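PDB 3D1P: putative thiosulfate sulfurtransferase YOR285W from Saccharomyces cerevisiae, which transfers the sulfane sulfur of thiosulfate to glutathione, yielding S-sulfanylglutathione and sulfite, a central step in mitochondrial hydrogen sulfide metabolism. Local coordinates for residues 23-26 and 27-31; 77-80 and 81-85; 128-132 and 133-137. All coordinates share one frame; numbering follows the deposited sequence.

Interaction 1: residues 23-26 and 27-31; sequences QSYS and FEDMK. With ACT (acetate ion), chain C.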
ATOM      1  N   GLN A  23       6.863 -10.314   4.971  1.00 10.03           N
ATOM      2  CA  GLN A  23       7.753  -9.297   5.354  1.00  7.97           C
ATOM      3  C   GLN A  23       6.963  -8.142   5.931  1.00  6.39           C
ATOM      4  O   GLN A  23       6.005  -7.680   5.321  1.00  8.10           O
ATOM      5  CB  GLN A  23       8.515  -8.810   4.128  1.00 10.93           C
ATOM      6  CG  GLN A  23       9.489  -7.681   4.410  1.00 14.01           C
ATOM      7  CD  GLN A  23      10.615  -8.048   5.357  1.00 17.14           C
ATOM      8  OE1 GLN A  23      10.749  -7.501   6.459  1.00 22.09           O
ATOM      9  NE2 GLN A  23      11.421  -9.005   4.947  1.00 21.70           N
ATOM     10  N   SER A  24       7.368  -7.653   7.088  1.00  6.02           N
ATOM     11  CA  SER A  24       6.755  -6.533   7.742  0.50  5.38           C
ATOM     12  C   SER A  24       7.809  -5.459   8.029  1.00  5.20           C
ATOM     13  O   SER A  24       8.976  -5.776   8.294  1.00  6.34           O
ATOM     14  CB  SER A  24       6.128  -6.979   9.047  0.50  6.73           C
ATOM     15  OG  SER A  24       7.075  -7.681   9.807  0.50  6.31           O
ATOM     16  N   TYR A  25       7.371  -4.201   8.033  1.00  4.90           N
ATOM     17  CA  TYR A  25       8.261  -3.059   8.163  1.00  4.36           C
ATOM     18  C   TYR A  25       7.828  -2.149   9.313  1.00  4.30           C
ATOM     19  O   TYR A  25       6.639  -1.836   9.463  1.00  4.70           O
ATOM     20  CB  TYR A  25       8.283  -2.264   6.878  1.00  4.48           C
ATOM     21  CG  TYR A  25       8.827  -3.058   5.700  1.00  4.25           C
ATOM     22  CD1 TYR A  25      10.108  -3.597   5.723  1.00  4.90           C
ATOM     23  CD2 TYR A  25       8.082  -3.241   4.570  1.00  5.20           C
ATOM     24  CE1 TYR A  25      10.628  -4.289   4.631  1.00  5.78           C
ATOM     25  CE2 TYR A  25       8.612  -3.921   3.445  1.00  5.38           C
ATOM     26  CZ  TYR A  25       9.880  -4.455   3.498  1.00  5.83           C
ATOM     27  OH  TYR A  25      10.446  -5.100   2.433  1.00  7.58           O
ATOM     28  N   SER A  26       8.801  -1.693  10.093  1.00  4.64           N
ATOM     29  CA  SER A  26       8.630  -0.643  11.085  1.00  4.76           C
ATOM     30  C   SER A  26       8.642   0.737  10.441  1.00  4.12           C
ATOM     31  O   SER A  26       8.971   0.908   9.264  1.00  4.46           O
ATOM     32  CB  SER A  26       9.782  -0.691  12.066  1.00  5.25           C
ATOM     33  OG  SER A  26      10.970  -0.330  11.384  1.00  5.71           O
ATOM     34  N   PHE A  27       8.384   1.755  11.246  1.00  4.20           N
ATOM     35  CA  PHE A  27       8.539   3.140  10.783  1.00  4.85           C
ATOM     36  C   PHE A  27       9.929   3.393  10.188  1.00  4.15           C
ATOM     37  O   PHE A  27      10.046   3.940   9.099  1.00  4.54           O
ATOM     38  CB  PHE A  27       8.312   4.120  11.938  1.00  4.65           C
ATOM     39  CG  PHE A  27       8.545   5.534  11.512  1.00  4.75           C
ATOM     40  CD1 PHE A  27       7.687   6.167  10.622  1.00  5.63           C
ATOM     41  CD2 PHE A  27       9.639   6.267  11.991  1.00  5.22           C
ATOM     42  CE1 PHE A  27       7.916   7.448  10.188  1.00  6.31           C
ATOM     43  CE2 PHE A  27       9.853   7.560  11.583  1.00  6.95           C
ATOM     44  CZ  PHE A  27       8.971   8.163  10.683  1.00  6.90           C
ATOM     45  N   GLU A  28      10.985   3.015  10.911  1.00  4.46           N
ATOM     46  CA  GLU A  28      12.312   3.266  10.408  1.00  4.55           C
ATOM     47  C   GLU A  28      12.576   2.524   9.110  1.00  4.97           C
ATOM     48  O   GLU A  28      13.224   3.047   8.179  1.00  5.45           O
ATOM     49  CB  GLU A  28      13.367   2.943  11.466  1.00  5.35           C
ATOM     50  CG  GLU A  28      13.391   3.975  12.556  1.00  8.61           C
ATOM     51  CD  GLU A  28      14.025   5.335  12.109  1.00  7.80           C
ATOM     52  OE1 GLU A  28      14.980   5.256  11.369  1.00 10.36           O
ATOM     53  OE2 GLU A  28      13.550   6.369  12.621  1.00 10.99           O
ATOM     54  N   ASP A  29      12.067   1.288   8.998  1.00  4.63           N
ATOM     55  CA  ASP A  29      12.186   0.567   7.753  1.00  5.09           C
ATOM     56  C   ASP A  29      11.492   1.309   6.597  1.00  4.66           C
ATOM     57  O   ASP A  29      12.034   1.374   5.488  1.00  5.52           O
ATOM     58  CB  ASP A  29      11.531  -0.803   7.876  1.00  5.73           C
ATOM     59  CG  ASP A  29      12.225  -1.795   8.806  1.00  5.96           C
ATOM     60  OD1 ASP A  29      13.454  -1.673   9.024  1.00  9.45           O
ATOM     61  OD2 ASP A  29      11.485  -2.687   9.306  1.00  6.58           O
HETATM   62  N   MSE A  30      10.292   1.836   6.878  1.00  4.52           N
HETATM   63  CA  MSE A  30       9.551   2.557   5.853  1.00  4.57           C
HETATM   64  C   MSE A  30      10.229   3.853   5.451  1.00  4.62           C
HETATM   65  O   MSE A  30      10.235   4.207   4.280  1.00  5.57           O
HETATM   66  CB  MSE A  30       8.118   2.806   6.307  1.00  4.62           C
HETATM   67  CG  MSE A  30       7.277   1.557   6.392  1.00  4.73           C
HETATM   68 SE   MSE A  30       7.074   0.616   4.732  0.90  5.90          SE
HETATM   69  CE  MSE A  30       6.048   1.888   3.862  1.00 10.68           C
ATOM     70  N   LYS A  31      10.745   4.603   6.407  0.50  5.40           N
ATOM     71  CA  LYS A  31      11.457   5.813   6.095  0.50  5.89           C
ATOM     72  C   LYS A  31      12.528   5.502   5.046  0.50  6.75           C
ATOM     73  O   LYS A  31      12.711   6.219   4.047  0.50  7.74           O
ATOM     74  CB  LYS A  31      12.141   6.354   7.342  0.50  6.99           C
ATOM     75  CG  LYS A  31      11.421   7.435   8.018  0.50  8.51           C
ATOM     76  CD  LYS A  31      12.384   8.329   8.816  0.50  8.35           C
ATOM     77  CE  LYS A  31      13.180   7.524   9.813  0.50  8.20           C
ATOM     78  NZ  LYS A  31      13.755   8.380  10.926  0.50  7.82           N
TER
HETATM   79  C   ACT C 202      13.533  -0.531  14.047  1.00 12.34           C
HETATM   80  O   ACT C 202      13.171  -0.822  12.861  1.00 18.50           O
HETATM   81  OXT ACT C 202      13.070   0.536  14.528  1.00 22.75           O
HETATM   82  CH3 ACT C 202      14.438  -1.413  14.781  1.00 17.60           C
HETATM   83  O   HOH W   1      12.061  -5.285   8.449  1.00 21.32           O
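The Tyr25 ring presents an edge to the Asp29 carboxylate, whose OD2 lies in the ring plane 3.9 Å from Tyr25 CD1, with the two planes turned 81° apart. Selenomethionine Met30 crosses the tyrosine at about a right angle and makes an oblique Met-aromatic contact, its SE lying 4.9 Å from the Tyr25 ring centroid and also packing on Tyr25 CB. Around these groups Ser26 and Asp29 build a capping box at the start of helix 27-36, where the chain turns out of the edge strand 23-24 of the parallel rhodanese sheet. Ser26 is the N-cap. Its OG sits between its own backbone N and carbonyl carbon (chi1 67°), which brings it within reach of the first turn, where it accepts a nearly straight bond from Asp29 N at 3.1 Å. In return Ser26 N donates to Asp29 OD2 at 3.0 Å, reaching that oxygen from above the carboxylate plane, 36° out of it. The first helical backbone bond, Met30 N to Ser26 O at 2.9 Å, closes the turn. Asp29 OD1 pairs with Arg32, and this bond and that from Ser26 N together limit the carboxylate's rotation. Asp29 OD2 is also met by a water 2.8 Å away that lies within bonding distance of Ser24 O. The Tyr25 hydroxyl bonds to Glu93, and Met30 runs inward to Ile95 and Tyr122. On the outer side of the helix, one conformer of Lys31 places NZ in a salt bridge with Glu28 OE2. Ser26 has been seen phosphorylated in this protein but is unmodified here; its OG, besides accepting from Asp29 N, donates to O of an acetate ion, probably from the crystallisation liquor, 2.7 Å away.

Interaction 2: residues 77-80 and 81-85; sequences LEFE and KQIGI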
ATOM      1  N   LEU A  77      -7.399  -4.390 -17.140  1.00 10.97           N
ATOM      2  CA  LEU A  77      -8.313  -3.441 -17.751  0.50 10.50           C
ATOM      3  C   LEU A  77      -9.420  -3.040 -16.767  1.00  9.42           C
ATOM      4  O   LEU A  77      -9.742  -1.856 -16.605  1.00 10.45           O
ATOM      5  CB  LEU A  77      -8.869  -4.029 -19.044  0.50 10.23           C
ATOM      6  CG  LEU A  77      -9.812  -3.122 -19.822  0.50 10.33           C
ATOM      7  CD1 LEU A  77      -9.070  -1.988 -20.513  0.50 14.10           C
ATOM      8  CD2 LEU A  77     -10.585  -3.962 -20.864  0.50 11.65           C
ATOM      9  N   GLU A  78      -9.978  -4.022 -16.089  1.00  9.30           N
ATOM     10  CA  GLU A  78     -11.045  -3.768 -15.145  1.00  8.89           C
ATOM     11  C   GLU A  78     -10.533  -3.022 -13.907  1.00  7.55           C
ATOM     12  O   GLU A  78     -11.232  -2.153 -13.379  1.00  8.67           O
ATOM     13  CB  GLU A  78     -11.725  -5.091 -14.735  1.00  9.48           C
ATOM     14  CG  GLU A  78     -12.932  -4.945 -13.815  1.00  9.79           C
ATOM     15  CD  GLU A  78     -14.168  -4.306 -14.459  1.00 10.38           C
ATOM     16  OE1 GLU A  78     -14.165  -4.035 -15.677  1.00 11.33           O
ATOM     17  OE2 GLU A  78     -15.138  -4.106 -13.739  1.00 13.54           O
ATOM     18  N   PHE A  79      -9.298  -3.323 -13.487  1.00  7.74           N
ATOM     19  CA  PHE A  79      -8.703  -2.587 -12.384  1.00  7.31           C
ATOM     20  C   PHE A  79      -8.682  -1.084 -12.709  1.00  7.50           C
ATOM     21  O   PHE A  79      -9.069  -0.250 -11.900  1.00  7.68           O
ATOM     22  CB  PHE A  79      -7.295  -3.113 -12.132  1.00  7.67           C
ATOM     23  CG  PHE A  79      -6.621  -2.522 -10.898  1.00  7.10           C
ATOM     24  CD1 PHE A  79      -6.505  -3.250  -9.752  1.00  7.29           C
ATOM     25  CD2 PHE A  79      -6.092  -1.242 -10.938  1.00  6.60           C
ATOM     26  CE1 PHE A  79      -5.878  -2.719  -8.624  1.00  7.50           C
ATOM     27  CE2 PHE A  79      -5.476  -0.708  -9.802  1.00  7.36           C
ATOM     28  CZ  PHE A  79      -5.370  -1.458  -8.652  1.00  6.66           C
ATOM     29  N   GLU A  80      -8.180  -0.723 -13.885  0.90  8.14           N
ATOM     30  CA  GLU A  80      -8.102   0.682 -14.192  0.90  8.94           C
ATOM     31  C   GLU A  80      -9.493   1.297 -14.316  0.90  8.49           C
ATOM     32  O   GLU A  80      -9.706   2.431 -13.868  0.90  9.26           O
ATOM     33  CB  GLU A  80      -7.247   0.922 -15.423  0.90 10.94           C
ATOM     34  CG  GLU A  80      -6.894   2.368 -15.647  0.90 12.87           C
ATOM     35  CD  GLU A  80      -7.923   3.174 -16.385  0.90 14.79           C
ATOM     36  OE1 GLU A  80      -8.836   2.584 -16.996  0.90 15.76           O
ATOM     37  OE2 GLU A  80      -7.830   4.418 -16.356  0.90 19.69           O
ATOM     38  N   LYS A  81     -10.482   0.568 -14.842  1.00  8.78           N
ATOM     39  CA  LYS A  81     -11.818   1.134 -14.880  0.50  9.31           C
ATOM     40  C   LYS A  81     -12.377   1.393 -13.488  1.00  8.87           C
ATOM     41  O   LYS A  81     -13.062   2.415 -13.278  1.00 10.43           O
ATOM     42  CB  LYS A  81     -12.743   0.228 -15.677  0.50  9.93           C
ATOM     43  CG  LYS A  81     -12.411   0.199 -17.142  0.50 10.96           C
ATOM     44  CD  LYS A  81     -13.265  -0.866 -17.811  0.50 10.36           C
ATOM     45  CE  LYS A  81     -13.080  -0.921 -19.288  0.50 12.69           C
ATOM     46  NZ  LYS A  81     -13.668  -2.163 -19.835  0.50 14.18           N
ATOM     47  N   GLN A  82     -12.142   0.475 -12.551  1.00  8.48           N
ATOM     48  CA  GLN A  82     -12.705   0.610 -11.240  1.00  9.68           C
ATOM     49  C   GLN A  82     -11.939   1.587 -10.354  1.00  9.17           C
ATOM     50  O   GLN A  82     -12.549   2.323  -9.583  1.00 11.34           O
ATOM     51  CB  GLN A  82     -12.806  -0.764 -10.591  1.00  9.86           C
ATOM     52  CG  GLN A  82     -13.806  -1.720 -11.366  1.00 12.49           C
ATOM     53  CD  GLN A  82     -15.284  -1.236 -11.525  1.00 12.54           C
ATOM     54  OE1 GLN A  82     -15.767  -0.559 -10.647  1.00 15.24           O
ATOM     55  NE2 GLN A  82     -15.999  -1.629 -12.639  1.00 13.84           N
ATOM     56  N   ILE A  83     -10.611   1.542 -10.413  1.00  8.72           N
ATOM     57  CA  ILE A  83      -9.766   2.290  -9.494  1.00  9.26           C
ATOM     58  C   ILE A  83      -9.276   3.590 -10.092  1.00  9.94           C
ATOM     59  O   ILE A  83      -9.029   4.522  -9.355  1.00 13.92           O
ATOM     60  CB  ILE A  83      -8.558   1.412  -9.056  1.00  9.41           C
ATOM     61  CG1 ILE A  83      -9.033   0.046  -8.585  1.00  9.94           C
ATOM     62  CG2 ILE A  83      -7.735   2.095  -7.956  1.00 11.05           C
ATOM     63  CD1 ILE A  83     -10.010   0.033  -7.438  1.00 12.33           C
ATOM     64  N   GLY A  84      -9.137   3.656 -11.403  1.00  9.29           N
ATOM     65  CA  GLY A  84      -8.689   4.864 -12.074  1.00  9.83           C
ATOM     66  C   GLY A  84      -7.201   5.031 -12.265  1.00  8.85           C
ATOM     67  O   GLY A  84      -6.782   6.078 -12.746  1.00 11.00           O
ATOM     68  N   ILE A  85      -6.426   4.022 -11.864  1.00  8.30           N
ATOM     69  CA  ILE A  85      -5.000   3.979 -12.043  1.00  8.21           C
ATOM     70  C   ILE A  85      -4.653   2.591 -12.560  1.00  7.46           C
ATOM     71  O   ILE A  85      -5.435   1.662 -12.439  1.00  8.38           O
ATOM     72  CB  ILE A  85      -4.246   4.276 -10.732  1.00  8.29           C
ATOM     73  CG1 ILE A  85      -4.540   3.207  -9.671  1.00  9.73           C
ATOM     74  CG2 ILE A  85      -4.564   5.683 -10.294  1.00 10.74           C
ATOM     75  CD1 ILE A  85      -3.663   3.358  -8.415  1.00  9.86           C
TER
HETATM   76  O   HOH W   2     -12.918  -4.388 -18.124  1.00 13.52           O
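Leu77 through Glu80 accept, in succession, the backbone N-H groups of Lys81 through Gly84, the regular bonds of the last turns of helix 76-83, and the chain then leaves the helix at Gly84 through a positive phi of 89°. The final bond, Gly84 N to Glu80 O at 2.8 Å, is more bent than the three before it. On the outer side, Glu78 serves two partners with its two carboxylate oxygens. Folding back at chi2 (69°) carries the group toward the following turn, where OE2 takes a 2.8 Å bond from Gln82 NE2; the amide comes from above the carboxylate plane, 51° out of it. Glu78 OE1 accepts from a water at 2.8 Å, and in one of the two conformers of Lys81 the same water accepts from Lys81 NZ at 2.9 Å. In that conformer Lys81 lies extended across Leu77, its CE and NZ passing over CG and CD2 of one leucine conformer. The inward side is apolar. Ile83 CG1 sits over the centre of one face of the Phe79 ring in a CH-pi contact, 3.9 Å from the centroid, while Ile85 CG1 touches Phe79 CE2. Beyond the helix Phe79 packs on Lys87 and Pro88, and Ile83 on His68 and Ala71, which ties the helix end to the loops beside it. Ile85 O is met by two C-H groups: it lies in the plane of the Phe79 ring, 3.3 Å from CD2 at its edge, and takes a CA-H...O contact from Glu80 CA, also at 3.3 Å. This carbonyl is buried without a hydrogen-bond partner, which the C-H contacts probably offset only weakly, whereas the opposite charges of Glu78 and Lys81 stand too far apart for a salt bridge and are bridged by a water instead.

Interaction 3: residues 128-132 and 133-137; sequences DWVSH and GGDKL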
ATOM      1  N   ASP A 128       0.909   4.915  12.411  1.00  3.44           N
ATOM      2  CA  ASP A 128       2.304   4.836  12.800  1.00  3.90           C
ATOM      3  C   ASP A 128       3.134   5.919  12.111  1.00  3.51           C
ATOM      4  O   ASP A 128       3.969   6.594  12.739  1.00  4.13           O
ATOM      5  CB  ASP A 128       2.817   3.443  12.488  1.00  4.05           C
ATOM      6  CG  ASP A 128       4.287   3.237  12.824  1.00  4.04           C
ATOM      7  OD1 ASP A 128       4.564   2.612  13.875  1.00  5.33           O
ATOM      8  OD2 ASP A 128       5.132   3.671  12.017  1.00  4.84           O
ATOM      9  N   TRP A 129       2.899   6.109  10.821  1.00  3.58           N
ATOM     10  CA  TRP A 129       3.661   7.077  10.050  1.00  3.68           C
ATOM     11  C   TRP A 129       3.515   8.465  10.671  1.00  3.61           C
ATOM     12  O   TRP A 129       4.505   9.158  10.964  1.00  4.41           O
ATOM     13  CB  TRP A 129       3.185   7.054   8.599  1.00  4.11           C
ATOM     14  CG  TRP A 129       3.973   7.931   7.663  1.00  3.84           C
ATOM     15  CD1 TRP A 129       3.560   9.102   7.115  1.00  4.29           C
ATOM     16  CD2 TRP A 129       5.268   7.642   7.082  1.00  4.09           C
ATOM     17  NE1 TRP A 129       4.511   9.578   6.237  1.00  4.47           N
ATOM     18  CE2 TRP A 129       5.564   8.701   6.204  1.00  4.27           C
ATOM     19  CE3 TRP A 129       6.188   6.585   7.206  1.00  4.65           C
ATOM     20  CZ2 TRP A 129       6.767   8.749   5.479  1.00  5.21           C
ATOM     21  CZ3 TRP A 129       7.372   6.639   6.510  1.00  5.69           C
ATOM     22  CH2 TRP A 129       7.643   7.721   5.650  1.00  5.59           C
ATOM     23  N   VAL A 130       2.268   8.886  10.888  1.00  3.61           N
ATOM     24  CA  VAL A 130       2.010  10.205  11.441  1.00  3.83           C
ATOM     25  C   VAL A 130       2.458  10.277  12.902  1.00  4.04           C
ATOM     26  O   VAL A 130       2.997  11.307  13.344  1.00  4.86           O
ATOM     27  CB  VAL A 130       0.540  10.575  11.264  1.00  4.37           C
ATOM     28  CG1 VAL A 130       0.154  11.846  12.035  1.00  5.73           C
ATOM     29  CG2 VAL A 130       0.244  10.720   9.781  1.00  5.44           C
ATOM     30  N   SER A 131       2.289   9.233  13.696  1.00  4.33           N
ATOM     31  CA  SER A 131       2.740   9.239  15.077  0.50  4.63           C
ATOM     32  C   SER A 131       4.217   9.575  15.192  1.00  4.94           C
ATOM     33  O   SER A 131       4.636  10.225  16.152  1.00  7.00           O
ATOM     34  CB  SER A 131       2.506   7.870  15.742  0.50  5.09           C
ATOM     35  OG  SER A 131       1.132   7.646  16.015  0.50  4.79           O
ATOM     36  N   HIS A 132       5.014   9.076  14.249  1.00  4.09           N
ATOM     37  CA  HIS A 132       6.454   9.259  14.252  1.00  5.00           C
ATOM     38  C   HIS A 132       6.898  10.475  13.459  1.00  5.16           C
ATOM     39  O   HIS A 132       8.100  10.707  13.336  1.00  6.97           O
ATOM     40  CB  HIS A 132       7.153   8.014  13.707  1.00  6.29           C
ATOM     41  CG  HIS A 132       7.006   6.804  14.554  1.00  7.34           C
ATOM     42  ND1 HIS A 132       5.980   5.923  14.413  1.00  8.04           N
ATOM     43  CD2 HIS A 132       7.782   6.289  15.532  1.00 12.11           C
ATOM     44  CE1 HIS A 132       6.105   4.940  15.280  1.00 10.56           C
ATOM     45  NE2 HIS A 132       7.178   5.147  15.994  1.00 13.22           N
ATOM     46  N   GLY A 133       5.962  11.233  12.903  1.00  5.03           N
ATOM     47  CA  GLY A 133       6.278  12.457  12.187  1.00  5.84           C
ATOM     48  C   GLY A 133       6.637  12.259  10.714  1.00  5.32           C
ATOM     49  O   GLY A 133       7.182  13.193  10.099  1.00  5.03           O
ATOM     50  N   GLY A 134       6.288  11.112  10.138  1.00  5.00           N
ATOM     51  CA  GLY A 134       6.597  10.867   8.757  1.00  5.55           C
ATOM     52  C   GLY A 134       6.055  11.871   7.788  1.00  4.95           C
ATOM     53  O   GLY A 134       6.654  12.118   6.730  1.00  5.96           O
ATOM     54  N   ASP A 135       4.915  12.451   8.106  1.00  5.67           N
ATOM     55  CA  ASP A 135       4.320  13.454   7.242  1.00  6.29           C
ATOM     56  C   ASP A 135       5.135  14.749   7.141  1.00  5.75           C
ATOM     57  O   ASP A 135       4.877  15.546   6.244  1.00  7.57           O
ATOM     58  CB  ASP A 135       2.880  13.755   7.703  1.00  7.45           C
ATOM     59  CG  ASP A 135       2.834  14.227   9.140  1.00  8.12           C
ATOM     60  OD1 ASP A 135       3.305  13.497  10.034  1.00  7.76           O
ATOM     61  OD2 ASP A 135       2.386  15.385   9.377  1.00 13.52           O
ATOM     62  N   LYS A 136       6.104  14.931   8.052  1.00  4.79           N
ATOM     63  CA  LYS A 136       6.965  16.096   8.017  0.50  4.79           C
ATOM     64  C   LYS A 136       8.298  15.835   7.306  1.00  5.02           C
ATOM     65  O   LYS A 136       9.157  16.723   7.253  1.00  5.04           O
ATOM     66  CB  LYS A 136       7.256  16.586   9.429  0.50  4.93           C
ATOM     67  CG  LYS A 136       6.032  16.925  10.227  0.50  4.76           C
ATOM     68  CD  LYS A 136       5.078  17.852   9.533  0.50  5.14           C
ATOM     69  CE  LYS A 136       4.041  18.463  10.437  0.50  6.88           C
ATOM     70  NZ  LYS A 136       3.346  17.380  11.233  0.50  7.26           N
ATOM     71  N   LEU A 137       8.492  14.620   6.800  1.00  5.59           N
ATOM     72  CA  LEU A 137       9.683  14.290   6.050  1.00  5.41           C
ATOM     73  C   LEU A 137       9.567  14.766   4.607  1.00  6.68           C
ATOM     74  O   LEU A 137       8.470  15.015   4.100  1.00  8.80           O
ATOM     75  CB  LEU A 137       9.913  12.783   6.048  1.00  5.66           C
ATOM     76  CG  LEU A 137      10.089  12.175   7.451  1.00  5.65           C
ATOM     77  CD1 LEU A 137      10.125  10.673   7.338  1.00  7.54           C
ATOM     78  CD2 LEU A 137      11.357  12.673   8.125  1.00  7.87           C
TER
HETATM   79  O   HOH W   3       3.085  14.047  12.594  1.00  9.55           O
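Gly134 N donates to Trp129 O at 2.8 Å and Gly133 N to Val130 O at 3.0 Å, the two bonds of a Schellman motif that ends helix 125-131, with Gly133 in positive phi. The second donor stands well above the carbonyl plane of Val130. That carbonyl also receives a water at 2.8 Å, which donates at 2.6 Å to Asp135 OD1 and so ties the helix end to the short 3-10 turn 134-136. In one conformer of Lys136, NZ pairs with Asp135 OD2. Within the motif, His132 folds back along the helix: ND1 donates to Asp128 O at 2.7 Å, the acceptor lying in the imidazole plane, while His132 N approaches the same oxygen from the opposite face of that carbonyl. Packing centres on Trp129. Its chi1 of -175° swings the indole away from its own backbone N and under Gly134, and the ring also meets Phe27, Met30 and Val34 of helix 27-36. At the six-membered end, CH2 touches Leu137 CD1 at 4.2 Å. With no side chain to intervene, Gly134 settles on the indole in a CH-pi contact, CA 3.6 Å from the centroid of the five-membered ring and 16° off its normal.

In the fold
Interactions 1 and 3 are neighbours, their centres 12 Å apart: the start of helix 27-36 lies against the end of helix 125-131. Phe27 joins them, stacking its ring with that of His132 and bringing CE1 to 3.6 Å from Trp129 CE3, while Lys31 CG packs 3.6 Å from Leu137 CD1. The side chains of Met30 and Trp129 are about 12 and 11 Å from that of Cys98, which carries the persulfide intermediate. Interaction 2, in helix 76-83, sits across the chain's centre and away from the catalytic cysteine. Its centre is about 29 Å from the centre of interaction 1. From the centre of interaction 3 it is about 30 Å.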